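Local coordinates for Sts-2 protein (Mus musculus, PDB 3D4I) that interferes with CBL-mediated down-regulation of receptor tyrosine kinases, seen here as its 2H-phosphatase domain, which has an acid-dependent phosphatase activity, at residues Asp173-Val176 with Glu177-Ala180. Residues are numbered along the deposited sequence; the frame is centred on the assembly and turned at random.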
ATOM      1  N   ASP A 173     -15.633  29.418 -12.673  1.00 24.52           N
ATOM      2  CA  ASP A 173     -15.668  30.638 -11.847  1.00 25.26           C
ATOM      3  C   ASP A 173     -16.470  30.466 -10.549  1.00 24.51           C
ATOM      4  O   ASP A 173     -16.046  30.917  -9.474  1.00 24.85           O
ATOM      5  CB  ASP A 173     -16.177  31.859 -12.642  1.00 25.43           C
ATOM      6  CG  ASP A 173     -15.183  32.337 -13.703  1.00 28.16           C
ATOM      7  OD1 ASP A 173     -13.961  32.078 -13.591  1.00 31.58           O
ATOM      8  OD2 ASP A 173     -15.630  32.987 -14.674  1.00 31.53           O
ATOM      9  N   GLN A 174     -17.624  29.817 -10.657  1.00 24.14           N
ATOM     10  CA  GLN A 174     -18.466  29.538  -9.491  1.00 23.45           C
ATOM     11  C   GLN A 174     -17.812  28.553  -8.540  1.00 22.93           C
ATOM     12  O   GLN A 174     -17.856  28.748  -7.297  1.00 21.57           O
ATOM     13  CB  GLN A 174     -19.826  29.025  -9.931  1.00 23.80           C
ATOM     14  CG  GLN A 174     -20.704  30.156 -10.450  1.00 25.21           C
ATOM     15  CD  GLN A 174     -21.965  29.679 -11.110  1.00 27.90           C
ATOM     16  OE1 GLN A 174     -22.024  28.574 -11.634  1.00 27.66           O
ATOM     17  NE2 GLN A 174     -22.995  30.529 -11.102  1.00 29.55           N
ATOM     18  N   TYR A 175     -17.218  27.501  -9.127  1.00 22.11           N
ATOM     19  CA  TYR A 175     -16.434  26.513  -8.360  1.00 21.65           C
ATOM     20  C   TYR A 175     -15.313  27.168  -7.541  1.00 21.73           C
ATOM     21  O   TYR A 175     -15.211  26.944  -6.333  1.00 21.84           O
ATOM     22  CB  TYR A 175     -15.851  25.427  -9.291  1.00 21.07           C
ATOM     23  CG  TYR A 175     -14.756  24.617  -8.619  1.00 20.50           C
ATOM     24  CD1 TYR A 175     -15.063  23.695  -7.632  1.00 18.73           C
ATOM     25  CD2 TYR A 175     -13.411  24.807  -8.955  1.00 19.32           C
ATOM     26  CE1 TYR A 175     -14.068  22.967  -6.997  1.00 20.24           C
ATOM     27  CE2 TYR A 175     -12.404  24.093  -8.319  1.00 19.39           C
ATOM     28  CZ  TYR A 175     -12.742  23.166  -7.348  1.00 20.00           C
ATOM     29  OH  TYR A 175     -11.766  22.456  -6.686  1.00 20.73           O
ATOM     30  N   VAL A 176     -14.445  27.936  -8.201  1.00 21.89           N
ATOM     31  CA  VAL A 176     -13.315  28.560  -7.486  1.00 22.33           C
ATOM     32  C   VAL A 176     -13.796  29.533  -6.398  1.00 22.51           C
ATOM     33  O   VAL A 176     -13.183  29.642  -5.324  1.00 22.44           O
ATOM     34  CB  VAL A 176     -12.251  29.217  -8.439  1.00 22.57           C
ATOM     35  CG1 VAL A 176     -11.606  28.142  -9.323  1.00 21.71           C
ATOM     36  CG2 VAL A 176     -12.849  30.320  -9.291  1.00 22.31           C
ATOM     37  N   GLU A 177     -14.912  30.203  -6.677  1.00 22.84           N
ATOM     38  CA  GLU A 177     -15.524  31.122  -5.713  1.00 23.17           C
ATOM     39  C   GLU A 177     -16.033  30.386  -4.483  1.00 22.09           C
ATOM     40  O   GLU A 177     -15.724  30.805  -3.383  1.00 22.04           O
ATOM     41  CB  GLU A 177     -16.628  31.980  -6.355  1.00 23.32           C
ATOM     42  CG  GLU A 177     -17.286  32.996  -5.384  1.00 27.66           C
ATOM     43  CD  GLU A 177     -16.308  33.976  -4.735  1.00 31.83           C
ATOM     44  OE1 GLU A 177     -15.123  34.081  -5.163  1.00 32.96           O
ATOM     45  OE2 GLU A 177     -16.734  34.652  -3.777  1.00 35.68           O
ATOM     46  N   ARG A 178     -16.760  29.275  -4.649  1.00 21.49           N
ATOM     47  CA  ARG A 178     -17.229  28.539  -3.447  1.00 21.68           C
ATOM     48  C   ARG A 178     -16.113  27.875  -2.633  1.00 21.17           C
ATOM     49  O   ARG A 178     -16.252  27.682  -1.420  1.00 21.41           O
ATOM     50  CB  ARG A 178     -18.390  27.567  -3.734  1.00 21.99           C
ATOM     51  CG  ARG A 178     -18.140  26.487  -4.765  1.00 23.47           C
ATOM     52  CD  ARG A 178     -17.686  25.160  -4.133  1.00 24.24           C
ATOM     53  NE  ARG A 178     -17.932  24.049  -5.058  1.00 23.52           N
ATOM     54  CZ  ARG A 178     -17.347  22.860  -5.002  1.00 20.03           C
ATOM     55  NH1 ARG A 178     -16.447  22.588  -4.059  1.00 18.07           N
ATOM     56  NH2 ARG A 178     -17.667  21.944  -5.909  1.00 17.69           N
ATOM     57  N   CYS A 179     -14.999  27.541  -3.288  1.00 21.54           N
ATOM     58  CA  CYS A 179     -13.842  27.013  -2.565  1.00 20.86           C
ATOM     59  C   CYS A 179     -13.220  28.130  -1.739  1.00 20.83           C
ATOM     60  O   CYS A 179     -12.808  27.914  -0.598  1.00 20.94           O
ATOM     61  CB  CYS A 179     -12.815  26.443  -3.538  1.00 20.91           C
ATOM     62  SG  CYS A 179     -13.373  24.905  -4.298  1.00 20.33           S
ATOM     63  N   ALA A 180     -13.135  29.318  -2.330  1.00 20.84           N
ATOM     64  CA  ALA A 180     -12.614  30.493  -1.634  1.00 21.04           C
ATOM     65  C   ALA A 180     -13.445  30.795  -0.397  1.00 21.19           C
ATOM     66  O   ALA A 180     -12.902  31.003   0.696  1.00 21.66           O
ATOM     67  CB  ALA A 180     -12.558  31.718  -2.583  1.00 21.44           C
TER
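Tyr175 meets both Arg178 and Cys179 on the buried side of helix 172-187, one turn further along. The sulfur of Cys179 sits over one face of the phenol, 3.8 Å from SG to the centroid of the Tyr175 ring, a sulfur-aromatic contact. Arg178 comes to the ring edge instead: its NH2 lies near the ring plane, and Tyr175 CD1 stands over the middle of the guanidinium, 3.6 Å from Arg178 CZ. The two planes are nearly perpendicular, 83° apart, so the phenol abuts the flat cation with its C-H edge and leaves the N-H groups to point outward in their own plane. There they are well used. NH1 donates to the carbonyls of Gly124 and Phe126, while NH2 donates to that of Glu127 and forms a salt bridge with Glu170. Getting there takes a folded chain: Arg178 CG lies between the backbone N and the carbonyl carbon (chi1 58°), which sets it 3.4 Å from Tyr175 O. That carbonyl accepts the Cys179 amide, N to O 3.1 Å, and three more i to i+4 bonds accompany it: Glu177 N to Asp173 O, Arg178 N to Gln174 O at 2.9 Å, and Ala180 N to Val176 O. At the far end of the ring, Tyr175 OH is hydrogen-bonded to Ser208 OG, and Trp128 stacks on the phenol. An alanine in place of Arg178 would probably leave Glu170 without this cationic partner and the carbonyls of Gly124, Phe126 and Glu127 without these donors, and is likely to let that segment shift away from the helix. With NH1 and NH2 bonded to carbonyls and a carboxylate and one face on a phenol edge, the buried charge is probably well compensated, and the guanidinium ties this helix of the histidine phosphatase fold to Gly124, Phe126 and Glu127.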